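Local coordinates for protein insulinase family protease (Yersinia pestis, PDB 3GO9) that is of uncertain function but resembles the zinc proteases of the insulinase (M16) family, although it appears to lack their usual HXXEH catalytic motif, at residues Ala83-Pro87 with Ala88-Ser92; Ile390-Ser393 with Gln394-Ser398; Lys413-Gln416 with Ala417-Gly421. One frame throughout, in Å; residues are numbered along the deposited sequence.

Contact 1: Ala83-Pro87 with Ala88-Ser92; sequences ASFTP and AQLQS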
loop_
_atom_site.group_PDB
_atom_site.type_symbol
_atom_site.label_atom_id
_atom_site.label_comp_id
_atom_site.label_asym_id
_atom_site.label_seq_id
_atom_site.Cartn_x
_atom_site.Cartn_y
_atom_site.Cartn_z
ATOM N N ALA A 83 18.450 -9.076 -22.921
ATOM C CA ALA A 83 19.222 -10.083 -23.699
ATOM C C ALA A 83 18.389 -10.858 -24.738
ATOM O O ALA A 83 18.915 -11.184 -25.829
ATOM C CB ALA A 83 19.946 -11.058 -22.779
ATOM N N SER A 84 17.114 -11.117 -24.473
ATOM C CA SER A 84 16.276 -11.906 -25.357
ATOM C C SER A 84 15.592 -11.073 -26.443
ATOM O O SER A 84 14.806 -11.618 -27.220
ATOM C CB SER A 84 15.190 -12.614 -24.578
ATOM O OG SER A 84 15.717 -13.501 -23.594
ATOM N N PHE A 85 15.905 -9.796 -26.512
ATOM C CA PHE A 85 15.160 -8.860 -27.359
ATOM C C PHE A 85 16.049 -8.030 -28.279
ATOM O O PHE A 85 17.052 -7.465 -27.867
ATOM C CB PHE A 85 14.425 -7.838 -26.490
ATOM C CG PHE A 85 13.345 -8.431 -25.668
ATOM C CD1 PHE A 85 12.019 -8.291 -26.024
ATOM C CD2 PHE A 85 13.633 -9.112 -24.490
ATOM C CE1 PHE A 85 10.988 -8.837 -25.249
ATOM C CE2 PHE A 85 12.572 -9.672 -23.714
ATOM C CZ PHE A 85 11.262 -9.546 -24.136
ATOM N N THR A 86 15.641 -7.878 -29.534
ATOM C CA THR A 86 16.135 -6.738 -30.310
ATOM C C THR A 86 15.504 -5.434 -29.797
ATOM O O THR A 86 14.487 -5.466 -29.118
ATOM C CB THR A 86 15.771 -6.866 -31.807
ATOM O OG1 THR A 86 14.355 -6.769 -31.968
ATOM C CG2 THR A 86 16.298 -8.189 -32.364
ATOM N N PRO A 87 16.113 -4.260 -30.076
ATOM C CA PRO A 87 15.467 -3.000 -29.755
ATOM C C PRO A 87 13.978 -2.929 -30.190
ATOM O O PRO A 87 13.098 -2.467 -29.398
ATOM C CB PRO A 87 16.332 -1.983 -30.509
ATOM C CG PRO A 87 17.639 -2.616 -30.534
ATOM C CD PRO A 87 17.413 -4.042 -30.751
ATOM N N ALA A 88 13.693 -3.415 -31.405
ATOM C CA ALA A 88 12.325 -3.406 -31.913
ATOM C C ALA A 88 11.400 -4.273 -31.090
ATOM O O ALA A 88 10.276 -3.868 -30.755
ATOM C CB ALA A 88 12.278 -3.807 -33.427
ATOM N N GLN A 89 11.873 -5.449 -30.712
ATOM C CA GLN A 89 11.035 -6.336 -29.913
ATOM C C GLN A 89 10.799 -5.762 -28.506
ATOM O O GLN A 89 9.685 -5.922 -27.916
ATOM C CB GLN A 89 11.681 -7.699 -29.846
ATOM C CG GLN A 89 11.740 -8.434 -31.195
ATOM C CD GLN A 89 12.623 -9.645 -31.193
ATOM O OE1 GLN A 89 13.545 -9.802 -30.371
ATOM N NE2 GLN A 89 12.389 -10.521 -32.188
ATOM N N LEU A 90 11.840 -5.140 -27.948
ATOM C CA LEU A 90 11.717 -4.545 -26.589
ATOM C C LEU A 90 10.722 -3.409 -26.570
ATOM O O LEU A 90 9.897 -3.325 -25.686
ATOM C CB LEU A 90 13.069 -4.069 -26.072
ATOM C CG LEU A 90 13.095 -3.464 -24.678
ATOM C CD1 LEU A 90 12.689 -4.458 -23.686
ATOM C CD2 LEU A 90 14.537 -2.949 -24.388
ATOM N N GLN A 91 10.805 -2.566 -27.588
ATOM C CA GLN A 91 9.886 -1.445 -27.732
ATOM C C GLN A 91 8.456 -2.000 -27.936
ATOM O O GLN A 91 7.495 -1.482 -27.347
ATOM C CB GLN A 91 10.297 -0.564 -28.915
ATOM C CG GLN A 91 9.223 0.456 -29.335
ATOM C CD GLN A 91 9.678 1.380 -30.461
ATOM O OE1 GLN A 91 9.662 0.993 -31.633
ATOM N NE2 GLN A 91 10.050 2.631 -30.102
ATOM N N SER A 92 8.306 -3.032 -28.774
ATOM C CA SER A 92 6.976 -3.603 -29.057
ATOM C C SER A 92 6.312 -4.110 -27.742
ATOM O O SER A 92 5.126 -3.867 -27.505
ATOM C CB SER A 92 7.050 -4.701 -30.105
ATOM O OG SER A 92 5.826 -5.434 -30.177
HETATM O O HOH W 1 15.545 -11.563 -30.212
#
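A capping box opens helix 87-95, with Thr86 as the N-cap and Gln89 three residues on. Each uses its side chain to accept the other's backbone N-H. Gln89 N gives its proton to Thr86 OG1 at 3.1 Å, and Thr86 N returns the favour to Gln89 OE1 at 3.0 Å, a nearly straight bond (167° at the hydrogen) whose donor stands tilted from the carbonyl plane of the amide. The threonine hydroxyl sits between its own backbone N and carbonyl carbon (chi1 67°), the torsion that turns OG1 over the first turn, where amide N-H groups would otherwise lack a partner. Threonine suits the place because its short branch carries the acceptor close to the main chain. The longer glutamine chain, extended beyond CG, passes beside the hydroxyl (Gln89 CG to Thr86 OG1 3.2 Å) before its amide reaches back to Thr86 N. A water donates to both Gln89 OE1 (2.7 Å) and Ser84 O, so the glutamine oxygen is held by two donors and the box is tied to the loop before it. Behind the cap, ordinary helical bonds start with Leu90 N to Thr86 O and Gln91 N to Pro87 O. Pro87 fits the first helical position, since it has no N-H to offer and its ring fixes phi. Phe85 adds an apolar contact beneath the box: its CB lies 4.0 Å from Leu90 CB, while CD1 rests against the backbone at Leu90 N. The polar box faces the surface, whereas Phe85 and Leu90 turn to helix 125-140, touching Asp137 and Trp134 respectively; Ser84 OG also bonds Asp137, fastening the loop after helix 70-80 to that same helix.

Contact 2: Ile390-Ser393 with Gln394-Ser398; sequences ILMS and QRLRS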
loop_
_atom_site.group_PDB
_atom_site.type_symbol
_atom_site.label_atom_id
_atom_site.label_comp_id
_atom_site.label_asym_id
_atom_site.label_seq_id
_atom_site.Cartn_x
_atom_site.Cartn_y
_atom_site.Cartn_z
ATOM N N ILE A 390 -6.968 -4.037 -10.075
ATOM C CA ILE A 390 -7.428 -3.831 -8.720
ATOM C C ILE A 390 -7.283 -5.102 -7.885
ATOM O O ILE A 390 -6.815 -5.047 -6.711
ATOM C CB ILE A 390 -8.867 -3.241 -8.657
ATOM C CG1 ILE A 390 -8.866 -1.853 -9.318
ATOM C CG2 ILE A 390 -9.356 -3.171 -7.172
ATOM C CD1 ILE A 390 -10.271 -1.300 -9.584
ATOM N N LEU A 391 -7.652 -6.256 -8.476
ATOM C CA LEU A 391 -7.392 -7.529 -7.834
ATOM C C LEU A 391 -5.900 -7.636 -7.483
ATOM O O LEU A 391 -5.530 -8.142 -6.406
ATOM C CB LEU A 391 -7.821 -8.703 -8.734
ATOM C CG LEU A 391 -9.289 -8.802 -9.084
ATOM C CD1 LEU A 391 -9.560 -9.947 -10.122
ATOM C CD2 LEU A 391 -10.159 -8.980 -7.830
HETATM N N MSE A 392 -5.055 -7.229 -8.426
HETATM C CA MSE A 392 -3.603 -7.313 -8.220
HETATM C C MSE A 392 -3.152 -6.400 -7.106
HETATM O O MSE A 392 -2.394 -6.843 -6.226
HETATM C CB MSE A 392 -2.817 -7.041 -9.501
HETATM C CG MSE A 392 -1.345 -7.025 -9.280
HETATM SE SE MSE A 392 -0.677 -8.842 -8.814
HETATM C CE MSE A 392 -0.627 -9.543 -10.610
ATOM N N SER A 393 -3.562 -5.118 -7.136
ATOM C CA SER A 393 -3.091 -4.188 -6.114
ATOM C C SER A 393 -3.568 -4.584 -4.737
ATOM O O SER A 393 -2.866 -4.398 -3.751
ATOM C CB SER A 393 -3.398 -2.740 -6.458
ATOM O OG SER A 393 -4.760 -2.575 -6.666
ATOM N N GLN A 394 -4.782 -5.135 -4.650
ATOM C CA GLN A 394 -5.296 -5.624 -3.379
ATOM C C GLN A 394 -4.442 -6.751 -2.837
ATOM O O GLN A 394 -4.112 -6.759 -1.641
ATOM C CB GLN A 394 -6.752 -6.080 -3.519
ATOM C CG GLN A 394 -7.729 -4.931 -3.659
ATOM C CD GLN A 394 -9.190 -5.320 -3.644
ATOM O OE1 GLN A 394 -9.558 -6.500 -3.480
ATOM N NE2 GLN A 394 -10.055 -4.319 -3.889
ATOM N N ARG A 395 -4.054 -7.698 -3.719
ATOM C CA ARG A 395 -3.205 -8.796 -3.280
ATOM C C ARG A 395 -1.840 -8.297 -2.802
ATOM O O ARG A 395 -1.386 -8.734 -1.754
ATOM C CB ARG A 395 -3.004 -9.815 -4.402
ATOM C CG ARG A 395 -2.204 -11.036 -3.944
ATOM C CD ARG A 395 -2.884 -11.868 -2.932
ATOM N NE ARG A 395 -2.199 -13.150 -2.766
ATOM C CZ ARG A 395 -2.669 -14.147 -2.007
ATOM N NH1 ARG A 395 -3.853 -14.040 -1.372
ATOM N NH2 ARG A 395 -1.976 -15.286 -1.904
ATOM N N LEU A 396 -1.200 -7.392 -3.559
ATOM C CA LEU A 396 0.118 -6.873 -3.139
ATOM C C LEU A 396 -0.026 -6.128 -1.805
ATOM O O LEU A 396 0.827 -6.228 -0.922
ATOM C CB LEU A 396 0.708 -5.950 -4.188
ATOM C CG LEU A 396 1.122 -6.579 -5.511
ATOM C CD1 LEU A 396 2.049 -5.683 -6.300
ATOM C CD2 LEU A 396 1.730 -7.990 -5.355
ATOM N N ARG A 397 -1.117 -5.405 -1.638
ATOM C CA ARG A 397 -1.320 -4.690 -0.367
ATOM C C ARG A 397 -1.464 -5.663 0.775
ATOM O O ARG A 397 -0.826 -5.527 1.830
ATOM C CB ARG A 397 -2.489 -3.767 -0.429
ATOM C CG ARG A 397 -2.619 -2.907 0.857
ATOM C CD ARG A 397 -3.680 -1.783 0.710
ATOM N NE ARG A 397 -3.817 -1.340 -0.687
ATOM C CZ ARG A 397 -4.877 -1.535 -1.485
ATOM N NH1 ARG A 397 -4.828 -1.078 -2.741
ATOM N NH2 ARG A 397 -5.987 -2.152 -1.067
ATOM N N SER A 398 -2.213 -6.732 0.537
ATOM C CA SER A 398 -2.342 -7.779 1.521
ATOM C C SER A 398 -1.015 -8.403 1.892
ATOM O O SER A 398 -0.718 -8.639 3.074
ATOM C CB SER A 398 -3.296 -8.848 0.988
ATOM O OG SER A 398 -3.478 -9.886 1.926
#
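Ile390 O accepts the backbone N-H of Gln394 at 2.9 Å, an ordinary bond of helix 388-401, and the side chain of Gln394 packs against the same carbonyl. With CG beside its own backbone N (chi1 -73°), the glutamine runs back along the helix: Gln394 CG lies 3.2 Å from Ile390 O, and the amide end crosses the isoleucine branch, Gln394 NE2 meeting Ile390 CG2 at 3.5 Å. A glutamine serves well here because its length lets CG rest by the carbonyl oxygen while the amide lies across the CG2 methyl. One turn on, Ser393 O takes the N-H of Arg397 at 2.9 Å. Arg397 then bends at chi3 and folds back, bringing one face of its guanidinium over this oxygen, with Arg397 NH1 4.0 Å from Ser393 O, a loose approach and not a bond. Ser393 itself is a small residue whose OG lies within bonding reach of both Asp389 O and Ile390 O, and its one proton cannot be assigned between them.

The sheet-facing side is largely apolar. The selenium of Met392, a selenomethionine, approaches Leu396 CD2 at 4.3 Å, and these two flexible side chains pack on strands 50-56 and 212-218. Arg395 is buried too, yet its NH1 forms a salt bridge with Asp405, NH2 bonds Gln38 OE1, and Trp26 makes a cation-pi contact. The chemistry thus divides by face: apolar chains meet the sheet, Gln394 and Arg397 lie on the exposed side, and the buried arginine's charge is probably compensated by Asp405.

Contact 3: Lys413-Gln416 with Ala417-Gly421; sequences KLRQ and AFLSG
Helix 408-421 is amphipathic here, packed closely where Arg415, Phe418 and Leu419 meet and looser at Ala417 and Ser420 on the solvent side, with Gln416 at the border. On the packed side Arg415 and Phe418 run side by side in the same direction, with guanidinium and ring planes 30° apart. Arg415 NH1 comes 3.8 Å from Phe418 CE2, obliquely to the ring. The arginine reaches this place because CG starts anti to the backbone N (chi1 -177°) and the chain then bends at chi2, swinging the guanidinium toward the following turn. Leu419 contributes from the next position, its CD2 standing 4.0 Å above one face of the Arg415 guanidinium, near the rim. An arginine suits this buried place because its flat group can lie against carbon and meet the Trp290 ring, probably still charged. Trp290 of helix 283-309 makes a cation-pi contact with Arg415 and also meets the Phe418 ring, and Arg415 further touches Lys372 and Leu376 of helix 362-377. Leu414 also packs against Leu286 and Trp290 of helix 283-309.

The opposite character appears at Ala417 and Ser420, both exposed. The small alanine adds little beyond Ala417 CB against Lys413 O at 3.6 Å. Lys413 itself points away from the following turn, its NZ forming a salt bridge with Glu18. Backbone bonds continue regularly through both sides, as in Leu419 N to Arg415 O and Ser420 N to Gln416 O, each 2.9 Å. At the border, the Gln416 amide nitrogen has a stronger partner in Asn373 of helix 362-377 and also donates to the serine one turn on. That last bond, Gln416 NE2 to Ser420 OG, measures 3.0 Å but is bent, 144° at the hydrogen, with the hydroxyl tilted out of the amide plane.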
loop_
_atom_site.group_PDB
_atom_site.type_symbol
_atom_site.label_atom_id
_atom_site.label_comp_id
_atom_site.label_asym_id
_atom_site.label_seq_id
_atom_site.Cartn_x
_atom_site.Cartn_y
_atom_site.Cartn_z
ATOM N N LYS A 413 -19.540 -15.026 5.565
ATOM C CA LYS A 413 -20.066 -15.583 6.758
ATOM C C LYS A 413 -19.565 -14.832 8.011
ATOM O O LYS A 413 -20.351 -14.441 8.894
ATOM C CB LYS A 413 -19.703 -17.060 6.854
ATOM C CG LYS A 413 -20.154 -17.757 8.093
ATOM C CD LYS A 413 -19.641 -19.155 8.155
ATOM C CE LYS A 413 -18.170 -19.231 8.427
ATOM N NZ LYS A 413 -17.683 -20.623 8.194
ATOM N N LEU A 414 -18.254 -14.667 8.109
ATOM C CA LEU A 414 -17.707 -13.972 9.277
ATOM C C LEU A 414 -18.159 -12.511 9.361
ATOM O O LEU A 414 -18.472 -12.011 10.455
ATOM C CB LEU A 414 -16.187 -14.103 9.294
ATOM C CG LEU A 414 -15.652 -15.527 9.512
ATOM C CD1 LEU A 414 -14.064 -15.519 9.518
ATOM C CD2 LEU A 414 -16.094 -16.153 10.807
ATOM N N ARG A 415 -18.210 -11.812 8.224
ATOM C CA ARG A 415 -18.619 -10.402 8.183
ATOM C C ARG A 415 -20.107 -10.288 8.544
ATOM O O ARG A 415 -20.502 -9.397 9.314
ATOM C CB ARG A 415 -18.394 -9.814 6.776
ATOM C CG ARG A 415 -18.743 -8.305 6.660
ATOM C CD ARG A 415 -17.773 -7.473 7.341
ATOM N NE ARG A 415 -18.109 -6.076 7.156
ATOM C CZ ARG A 415 -17.471 -5.061 7.725
ATOM N NH1 ARG A 415 -16.458 -5.241 8.560
ATOM N NH2 ARG A 415 -17.863 -3.836 7.440
ATOM N N GLN A 416 -20.940 -11.186 8.002
ATOM C CA GLN A 416 -22.357 -11.206 8.414
ATOM C C GLN A 416 -22.482 -11.376 9.927
ATOM O O GLN A 416 -23.307 -10.745 10.578
ATOM C CB GLN A 416 -23.205 -12.280 7.720
ATOM C CG GLN A 416 -24.716 -12.108 7.948
ATOM C CD GLN A 416 -25.232 -10.710 7.477
ATOM O OE1 GLN A 416 -25.371 -10.470 6.274
ATOM N NE2 GLN A 416 -25.461 -9.793 8.420
ATOM N N ALA A 417 -21.735 -12.291 10.502
ATOM C CA ALA A 417 -21.864 -12.531 11.925
ATOM C C ALA A 417 -21.394 -11.322 12.715
ATOM O O ALA A 417 -22.018 -10.970 13.743
ATOM C CB ALA A 417 -21.104 -13.786 12.329
ATOM N N PHE A 418 -20.313 -10.672 12.262
ATOM C CA PHE A 418 -19.858 -9.421 12.877
ATOM C C PHE A 418 -20.996 -8.347 12.853
ATOM O O PHE A 418 -21.333 -7.751 13.885
ATOM C CB PHE A 418 -18.604 -8.946 12.158
ATOM C CG PHE A 418 -18.214 -7.563 12.493
ATOM C CD1 PHE A 418 -17.702 -7.271 13.741
ATOM C CD2 PHE A 418 -18.432 -6.545 11.602
ATOM C CE1 PHE A 418 -17.399 -5.997 14.046
ATOM C CE2 PHE A 418 -18.167 -5.264 11.949
ATOM C CZ PHE A 418 -17.668 -5.014 13.177
ATOM N N LEU A 419 -21.551 -8.097 11.673
ATOM C CA LEU A 419 -22.555 -7.037 11.541
ATOM C C LEU A 419 -23.796 -7.396 12.373
ATOM O O LEU A 419 -24.354 -6.532 13.030
ATOM C CB LEU A 419 -22.930 -6.781 10.081
ATOM C CG LEU A 419 -21.805 -6.274 9.173
ATOM C CD1 LEU A 419 -22.283 -6.103 7.700
ATOM C CD2 LEU A 419 -21.329 -4.915 9.755
ATOM N N SER A 420 -24.207 -8.658 12.381
ATOM C CA SER A 420 -25.443 -8.988 13.084
ATOM C C SER A 420 -25.267 -8.962 14.582
ATOM O O SER A 420 -26.269 -8.783 15.320
ATOM C CB SER A 420 -25.970 -10.362 12.643
ATOM O OG SER A 420 -26.345 -10.242 11.286
ATOM N N GLY A 421 -24.029 -9.183 15.036
ATOM C CA GLY A 421 -23.703 -9.251 16.449
ATOM C C GLY A 421 -23.391 -7.899 17.095
ATOM O O GLY A 421 -23.538 -7.737 18.297
#

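How the contacts relate
The three contacts follow one another along the chain without touching. Contact 1 is a surface feature, its centre about 32 Å from the centre of the chain, and contact 3 lies on the opposite side of that centre; contact 2, whose centre is about 9 Å from it, is the most central. Contacts 2 and 3 are partly buried and sit on successive helices, 388-401 and 408-421, their nearest atoms about 14 Å apart. Contact 2 packs on strands of the seven-stranded sheet, contact 3 mainly on helices 283-309 and 362-377. Contact 1 spends side-chain polarity on capping a helix start, whereas the other two, within helices, each bury an arginine that makes a cation-pi contact with a tryptophan.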